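Local atomic coordinates of ADP-ribosylation factor-binding protein GGA2 (Saccharomyces cerevisiae, PDB entry 3MNM), a protein that may help regulate membrane traffic through the trans-Golgi network and binds ARF1 and ARF2, the chain described being its GAE domain. Residues S16-I21 / N41-P46; I47-F52 / N104-S109. All coordinates share one frame; numbering follows the deposited sequence.

Both contacts sit toward one end of the Ig-like beta sandwich of the GAE domain, about 10 Å apart between centres, and both are only partly buried. They belong to different sheets. Contact 1 joins the turn before strand 19-27 to the loop after strand 38-41, and a single backbone bond, one leucine and several turn motifs do the work. Contact 2 is true strand pairing, richer in backbone bonds, with a buried apolar face and a mostly polar opposite face. The two meet where the sheets face each other: L19 packs on I47 and Y105, and Y105 OH, bonded to E114, also takes a weak hydrogen bond from N18 ND2. S45 OG is also bonded to N108 OD1.

Contact 1. Residues S16-I21 / N41-P46; sequences SPNLKI and NLSSSP
L42 lies against the turn formed by S16 to K20, and its side chain can be walked outward atom by atom. CB sits 3.6 Å from N18 O, the same oxygen that takes the L42 backbone N-H. With CG beside the backbone N (chi1 -57°), the chain heads for the start of the opposing strand, and CG comes to 4.0 Å from K20 N. At the tip, CD1 comes to 3.4 Å from S16 O, and it also lies 3.9 Å from K20 CB. The lysine beyond that CB leads its amine away from the loop.

L42 N gives its hydrogen to N18 O at 2.7 Å, nearly straight at 161°, with the donor well above the carbonyl plane. This ties together the ends of two neighbouring strands of one sheet of the Ig-like sandwich: the turn leading from strand 10-15 into strand 19-27, and the end of strand 38-41, where L19 and N41 form an antiparallel non-hydrogen-bonded pair. S16 shapes its side of the contact, since its OG accepts from both N18 N and L19 N, an ST turn with an ST motif, and is also bonded to E114.

On the other side N41 makes an Asx turn. Its OD1 accepts from S43 N at 2.9 Å, which occupies an oxygen lying close to another acceptor, N18 O. Its ND2 donates to S45 O at 2.9 Å and also to I73 O, so both ends of the amide are gripped and its rotation is fixed. Two residues further along, S43 OG accepts from S45 N at 3.1 Å in an ST turn.

Contact 2. Residues I47-F52 / N104-S109; sequences ISNLVF and NYSVNS
I47 and Y105 make the apolar centre, with I47 CG2 approaching the ring obliquely, 3.7 Å from Y105 CD2, and I47 CD1 lying 4.1 Å from Y105 CE2. With CG2 anti to the backbone N and CG1 beside that N (chi1 -75°), I47 turns the first branch to Y105 and rests CG1 against V107 CG2. On the other flank, L50 CB meets Y105 CB at 4.0 Å. An alanine at I47 would probably leave a gap beside the Y105 ring and cost V107 one of its apolar neighbours.

Around this centre the antiparallel backbones bond in pairs. S48 N reaches S106 O at 3.0 Å, and S106 N returns to S48 O at 2.8 Å. V51 and N104 form a second such pair, with V51 N bonded to N104 O at 2.8 Å. The register slips by one residue between the pairs, a beta bulge at the corner made by N49.

The opposite face bears S48, N104 and S106, with V51 among them, and is largely polar. In the S106 conformer described, N49 ND2 donates to S106 OG at 2.9 Å, and that hydroxyl also bonds Q111. A water donates to both V51 O and N104 OD1, while N104 ND2 holds E113. Backbone bonds therefore carry the pairing, leaving one face apolar for the sandwich interior and the other mostly polar, with water bound at it.

Contact 1. Residues S16-I21 / N41-P46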
ATOM      1  N   SER A  16      -7.500  -0.633  -9.706  1.00 15.03           N
ATOM      2  CA  SER A  16      -7.860   0.311 -10.733  1.00 13.81           C
ATOM      3  C   SER A  16      -7.624  -0.370 -12.080  1.00 14.95           C
ATOM      4  O   SER A  16      -7.293  -1.554 -12.115  1.00 18.71           O
ATOM      5  CB  SER A  16      -7.010   1.579 -10.604  1.00 17.19           C
ATOM      6  OG  SER A  16      -5.687   1.340 -11.074  1.00 17.18           O
ATOM      7  N   PRO A  17      -7.806   0.364 -13.184  1.00 15.07           N
ATOM      8  CA  PRO A  17      -7.520  -0.237 -14.494  1.00 17.43           C
ATOM      9  C   PRO A  17      -6.053  -0.646 -14.616  1.00 23.38           C
ATOM     10  O   PRO A  17      -5.736  -1.561 -15.376  1.00 19.13           O
ATOM     11  CB  PRO A  17      -7.822   0.897 -15.475  1.00 20.51           C
ATOM     12  CG  PRO A  17      -8.809   1.788 -14.738  1.00 22.12           C
ATOM     13  CD  PRO A  17      -8.388   1.713 -13.300  1.00 17.28           C
ATOM     14  N   ASN A  18      -5.170   0.018 -13.875  1.00 15.58           N
ATOM     15  CA  ASN A  18      -3.726  -0.222 -14.038  1.00 14.03           C
ATOM     16  C   ASN A  18      -3.040  -0.893 -12.856  1.00 17.37           C
ATOM     17  O   ASN A  18      -1.968  -1.472 -13.021  1.00 15.97           O
ATOM     18  CB  ASN A  18      -2.989   1.091 -14.279  1.00 15.93           C
ATOM     19  CG  ASN A  18      -3.563   1.885 -15.420  1.00 24.18           C
ATOM     20  OD1 ASN A  18      -3.773   1.359 -16.509  1.00 24.84           O
ATOM     21  ND2 ASN A  18      -3.797   3.176 -15.182  1.00 29.57           N
ATOM     22  N   LEU A  19      -3.621  -0.786 -11.659  1.00 13.72           N
ATOM     23  CA  LEU A  19      -2.859  -1.050 -10.446  1.00 11.59           C
ATOM     24  C   LEU A  19      -3.695  -1.708  -9.364  1.00 15.55           C
ATOM     25  O   LEU A  19      -4.789  -1.237  -9.030  1.00 16.64           O
ATOM     26  CB  LEU A  19      -2.263   0.260  -9.891  1.00 10.70           C
ATOM     27  CG  LEU A  19      -1.383   0.148  -8.638  1.00 11.91           C
ATOM     28  CD1 LEU A  19      -0.066  -0.584  -8.958  1.00 16.31           C
ATOM     29  CD2 LEU A  19      -1.085   1.518  -8.017  1.00 11.64           C
ATOM     30  N   LYS A  20      -3.159  -2.783  -8.814  1.00 11.92           N
ATOM     31  CA  LYS A  20      -3.775  -3.462  -7.684  1.00 14.16           C
ATOM     32  C   LYS A  20      -2.926  -3.239  -6.434  1.00 18.14           C
ATOM     33  O   LYS A  20      -1.720  -3.457  -6.455  1.00 15.27           O
ATOM     34  CB  LYS A  20      -3.919  -4.954  -7.989  1.00 16.22           C
ATOM     35  CG  LYS A  20      -4.430  -5.801  -6.831  1.00 21.01           C
ATOM     36  CD  LYS A  20      -4.326  -7.284  -7.201  1.00 25.14           C
ATOM     37  CE  LYS A  20      -5.580  -8.069  -6.886  1.00 40.39           C
ATOM     38  NZ  LYS A  20      -5.436  -9.495  -7.350  1.00 37.07           N
ATOM     39  N   ILE A  21      -3.553  -2.777  -5.351  1.00 12.40           N
ATOM     40  CA  ILE A  21      -2.848  -2.557  -4.094  1.00 11.03           C
ATOM     41  C   ILE A  21      -3.422  -3.475  -3.037  1.00 16.72           C
ATOM     42  O   ILE A  21      -4.640  -3.502  -2.843  1.00 14.92           O
ATOM     43  CB  ILE A  21      -2.978  -1.096  -3.581  1.00 10.72           C
ATOM     44  CG1 ILE A  21      -2.586  -0.082  -4.670  1.00 12.46           C
ATOM     45  CG2 ILE A  21      -2.177  -0.919  -2.260  1.00 11.75           C
ATOM     46  CD1 ILE A  21      -2.808   1.394  -4.268  1.00 11.67           C
ATOM     47  N   ASN A  41       0.950  -4.832 -11.088  1.00 13.88           N
ATOM     48  CA  ASN A  41       0.651  -4.090 -12.295  1.00 12.84           C
ATOM     49  C   ASN A  41      -0.420  -4.824 -13.093  1.00 15.97           C
ATOM     50  O   ASN A  41      -0.249  -5.995 -13.412  1.00 15.79           O
ATOM     51  CB  ASN A  41       1.938  -3.933 -13.117  1.00 11.97           C
ATOM     52  CG  ASN A  41       1.789  -2.974 -14.290  1.00 13.58           C
ATOM     53  OD1 ASN A  41       0.707  -2.454 -14.564  1.00 13.67           O
ATOM     54  ND2 ASN A  41       2.909  -2.732 -15.004  1.00 13.97           N
ATOM     55  N   LEU A  42      -1.534  -4.148 -13.382  1.00 14.17           N
ATOM     56  CA  LEU A  42      -2.603  -4.758 -14.182  1.00 17.35           C
ATOM     57  C   LEU A  42      -2.544  -4.313 -15.643  1.00 19.72           C
ATOM     58  O   LEU A  42      -3.373  -4.718 -16.463  1.00 20.50           O
ATOM     59  CB  LEU A  42      -3.979  -4.430 -13.570  1.00 15.95           C
ATOM     60  CG  LEU A  42      -4.142  -4.872 -12.118  1.00 17.20           C
ATOM     61  CD1 LEU A  42      -5.463  -4.361 -11.535  1.00 16.85           C
ATOM     62  CD2 LEU A  42      -4.045  -6.381 -11.965  1.00 22.96           C
ATOM     63  N   SER A  43      -1.577  -3.457 -15.962  1.00 16.32           N
ATOM     64  CA  SER A  43      -1.393  -2.963 -17.314  1.00 15.51           C
ATOM     65  C   SER A  43      -0.390  -3.857 -18.048  1.00 17.40           C
ATOM     66  O   SER A  43       0.467  -4.452 -17.416  1.00 15.17           O
ATOM     67  CB  SER A  43      -0.856  -1.532 -17.286  1.00 17.38           C
ATOM     68  OG  SER A  43      -0.639  -1.045 -18.605  1.00 20.50           O
ATOM     69  N   SER A  44      -0.510  -3.970 -19.367  1.00 18.15           N
ATOM     70  CA  SER A  44       0.479  -4.704 -20.153  0.52 21.22           C
ATOM     71  C   SER A  44       1.752  -3.877 -20.292  1.00 21.16           C
ATOM     72  O   SER A  44       2.813  -4.397 -20.647  1.00 22.94           O
ATOM     73  CB  SER A  44      -0.069  -5.059 -21.538  0.52 23.39           C
ATOM     74  OG  SER A  44      -0.339  -3.893 -22.298  0.52 25.64           O
ATOM     75  N   SER A  45       1.633  -2.582 -20.015  1.00 17.03           N
ATOM     76  CA  SER A  45       2.755  -1.656 -20.125  0.63 21.81           C
ATOM     77  C   SER A  45       3.387  -1.418 -18.756  1.00 18.22           C
ATOM     78  O   SER A  45       2.751  -1.622 -17.727  1.00 14.94           O
ATOM     79  CB  SER A  45       2.290  -0.335 -20.743  0.63 22.04           C
ATOM     80  OG  SER A  45       1.800  -0.532 -22.061  0.63 25.84           O
ATOM     81  N   PRO A  46       4.653  -0.978 -18.733  1.00 14.02           N
ATOM     82  CA  PRO A  46       5.256  -0.790 -17.406  1.00 12.55           C
ATOM     83  C   PRO A  46       4.710   0.403 -16.651  1.00 13.15           C
ATOM     84  O   PRO A  46       4.329   1.405 -17.244  1.00 14.16           O
ATOM     85  CB  PRO A  46       6.740  -0.535 -17.707  1.00 14.98           C
ATOM     86  CG  PRO A  46       6.902  -0.665 -19.181  1.00 23.90           C
ATOM     87  CD  PRO A  46       5.568  -0.626 -19.833  1.00 19.53           C
TER

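Contact 2. Residues I47-F52 / N104-S109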
ATOM      1  N   ILE A  47       4.701   0.273 -15.335  1.00 13.47           N
ATOM      2  CA  ILE A  47       4.395   1.389 -14.446  1.00 10.42           C
ATOM      3  C   ILE A  47       5.709   1.939 -13.909  1.00 12.16           C
ATOM      4  O   ILE A  47       6.562   1.181 -13.476  1.00 14.38           O
ATOM      5  CB  ILE A  47       3.507   0.940 -13.280  1.00 16.07           C
ATOM      6  CG1 ILE A  47       2.077   0.722 -13.781  1.00 16.36           C
ATOM      7  CG2 ILE A  47       3.520   1.989 -12.148  1.00 15.86           C
ATOM      8  CD1 ILE A  47       1.093   0.262 -12.691  1.00 15.81           C
ATOM      9  N   SER A  48       5.868   3.255 -13.942  1.00 12.16           N
ATOM     10  CA  SER A  48       7.108   3.860 -13.447  1.00 15.10           C
ATOM     11  C   SER A  48       6.802   5.021 -12.513  1.00 13.32           C
ATOM     12  O   SER A  48       5.646   5.416 -12.374  1.00 13.60           O
ATOM     13  CB  SER A  48       7.963   4.345 -14.624  1.00 17.18           C
ATOM     14  OG  SER A  48       7.264   5.281 -15.415  1.00 17.55           O
ATOM     15  N   ASN A  49       7.848   5.559 -11.889  1.00  9.07           N
ATOM     16  CA  ASN A  49       7.720   6.727 -11.038  1.00  9.86           C
ATOM     17  C   ASN A  49       6.670   6.531  -9.941  1.00  9.71           C
ATOM     18  O   ASN A  49       6.015   7.485  -9.564  1.00 11.52           O
ATOM     19  CB  ASN A  49       7.353   7.951 -11.885  1.00 10.06           C
ATOM     20  CG  ASN A  49       8.380   8.232 -12.973  1.00 13.85           C
ATOM     21  OD1 ASN A  49       9.549   7.881 -12.836  1.00 12.98           O
ATOM     22  ND2 ASN A  49       7.948   8.883 -14.043  1.00 15.91           N
ATOM     23  N   LEU A  50       6.536   5.312  -9.419  1.00  8.89           N
ATOM     24  CA  LEU A  50       5.455   5.049  -8.452  1.00  9.39           C
ATOM     25  C   LEU A  50       5.815   5.594  -7.069  1.00  9.54           C
ATOM     26  O   LEU A  50       6.833   5.223  -6.472  1.00 10.58           O
ATOM     27  CB  LEU A  50       5.105   3.542  -8.393  1.00  9.43           C
ATOM     28  CG  LEU A  50       3.808   3.269  -7.589  1.00  9.22           C
ATOM     29  CD1 LEU A  50       3.058   2.099  -8.243  1.00 11.73           C
ATOM     30  CD2 LEU A  50       4.160   2.980  -6.138  1.00  9.93           C
ATOM     31  N   VAL A  51       4.948   6.470  -6.556  1.00  9.55           N
ATOM     32  CA  VAL A  51       5.149   7.132  -5.278  1.00  8.31           C
ATOM     33  C   VAL A  51       3.916   6.854  -4.424  1.00  9.61           C
ATOM     34  O   VAL A  51       2.814   7.235  -4.798  1.00 10.32           O
ATOM     35  CB  VAL A  51       5.312   8.651  -5.490  1.00  9.71           C
ATOM     36  CG1 VAL A  51       5.426   9.376  -4.163  1.00  9.57           C
ATOM     37  CG2 VAL A  51       6.568   8.931  -6.344  1.00 11.60           C
ATOM     38  N   PHE A  52       4.113   6.161  -3.307  1.00  9.52           N
ATOM     39  CA  PHE A  52       3.003   5.774  -2.424  1.00  8.71           C
ATOM     40  C   PHE A  52       3.096   6.519  -1.100  1.00 10.57           C
ATOM     41  O   PHE A  52       4.150   6.532  -0.443  1.00  9.96           O
ATOM     42  CB  PHE A  52       3.072   4.271  -2.159  1.00 11.17           C
ATOM     43  CG  PHE A  52       1.914   3.735  -1.353  1.00 10.21           C
ATOM     44  CD1 PHE A  52       2.135   3.166  -0.104  1.00 11.31           C
ATOM     45  CD2 PHE A  52       0.622   3.760  -1.870  1.00 11.51           C
ATOM     46  CE1 PHE A  52       1.084   2.637   0.633  1.00 10.70           C
ATOM     47  CE2 PHE A  52      -0.435   3.245  -1.134  1.00 11.70           C
ATOM     48  CZ  PHE A  52      -0.204   2.676   0.115  1.00 10.57           C
ATOM     49  N   ASN A 104       0.801   7.906  -6.877  1.00  7.87           N
ATOM     50  CA  ASN A 104       1.002   8.608  -8.141  1.00  7.99           C
ATOM     51  C   ASN A 104       1.987   7.774  -8.930  1.00  9.87           C
ATOM     52  O   ASN A 104       2.941   7.258  -8.357  1.00 10.22           O
ATOM     53  CB  ASN A 104       1.617   9.995  -7.903  1.00 12.03           C
ATOM     54  CG  ASN A 104       0.637  10.966  -7.304  1.00 12.16           C
ATOM     55  OD1 ASN A 104       0.426  10.967  -6.094  1.00 14.14           O
ATOM     56  ND2 ASN A 104       0.010  11.789  -8.148  1.00 13.78           N
ATOM     57  N   TYR A 105       1.744   7.616 -10.223  1.00  9.76           N
ATOM     58  CA  TYR A 105       2.645   6.828 -11.054  1.00 14.56           C
ATOM     59  C   TYR A 105       2.451   7.187 -12.516  1.00 13.79           C
ATOM     60  O   TYR A 105       1.507   7.899 -12.878  1.00 13.17           O
ATOM     61  CB  TYR A 105       2.418   5.323 -10.829  1.00 10.49           C
ATOM     62  CG  TYR A 105       1.015   4.851 -11.146  1.00 11.31           C
ATOM     63  CD1 TYR A 105       0.024   4.860 -10.164  1.00 12.67           C
ATOM     64  CD2 TYR A 105       0.680   4.387 -12.416  1.00 14.06           C
ATOM     65  CE1 TYR A 105      -1.266   4.433 -10.441  1.00 13.50           C
ATOM     66  CE2 TYR A 105      -0.612   3.948 -12.701  1.00 17.77           C
ATOM     67  CZ  TYR A 105      -1.576   3.973 -11.708  1.00 20.60           C
ATOM     68  OH  TYR A 105      -2.861   3.553 -11.988  1.00 17.14           O
ATOM     69  N   SER A 106       3.351   6.698 -13.363  1.00 10.83           N
ATOM     70  CA  SER A 106       3.256   6.903 -14.805  0.70 15.55           C
ATOM     71  C   SER A 106       2.940   5.580 -15.501  1.00 15.53           C
ATOM     72  O   SER A 106       3.495   4.542 -15.132  1.00 13.96           O
ATOM     73  CB  SER A 106       4.596   7.434 -15.342  0.70 14.74           C
ATOM     74  OG  SER A 106       5.110   8.483 -14.543  0.70 12.33           O
ATOM     75  N   VAL A 107       2.078   5.617 -16.513  1.00 16.57           N
ATOM     76  CA  VAL A 107       1.796   4.437 -17.332  1.00 17.24           C
ATOM     77  C   VAL A 107       1.303   4.908 -18.705  1.00 17.90           C
ATOM     78  O   VAL A 107       0.568   5.889 -18.802  1.00 22.23           O
ATOM     79  CB  VAL A 107       0.770   3.481 -16.661  1.00 22.55           C
ATOM     80  CG1 VAL A 107      -0.598   4.148 -16.542  1.00 19.88           C
ATOM     81  CG2 VAL A 107       0.658   2.170 -17.435  1.00 23.44           C
ATOM     82  N   ASN A 108       1.741   4.238 -19.769  1.00 23.53           N
ATOM     83  CA  ASN A 108       1.374   4.664 -21.130  1.00 29.41           C
ATOM     84  C   ASN A 108       1.714   6.132 -21.448  1.00 31.35           C
ATOM     85  O   ASN A 108       0.976   6.808 -22.166  1.00 34.37           O
ATOM     86  CB  ASN A 108      -0.122   4.432 -21.375  1.00 31.67           C
ATOM     87  CG  ASN A 108      -0.540   2.990 -21.162  1.00 30.87           C
ATOM     88  OD1 ASN A 108       0.051   2.070 -21.726  1.00 37.93           O
ATOM     89  ND2 ASN A 108      -1.581   2.787 -20.359  1.00 35.13           N
ATOM     90  N   SER A 109       2.825   6.625 -20.912  1.00 24.90           N
ATOM     91  CA  SER A 109       3.194   8.038 -21.040  1.00 27.00           C
ATOM     92  C   SER A 109       2.102   9.026 -20.607  1.00 31.66           C
ATOM     93  O   SER A 109       1.989  10.125 -21.158  1.00 33.11           O
ATOM     94  CB  SER A 109       3.684   8.360 -22.459  1.00 37.86           C
ATOM     95  OG  SER A 109       4.930   7.731 -22.721  1.00 45.00           O
TER
HETATM   96  O   HOH W   1       5.904   3.797 -17.451  1.00 17.75           O
HETATM   97  O   HOH W   2       1.794   9.987  -3.890  1.00 13.84           O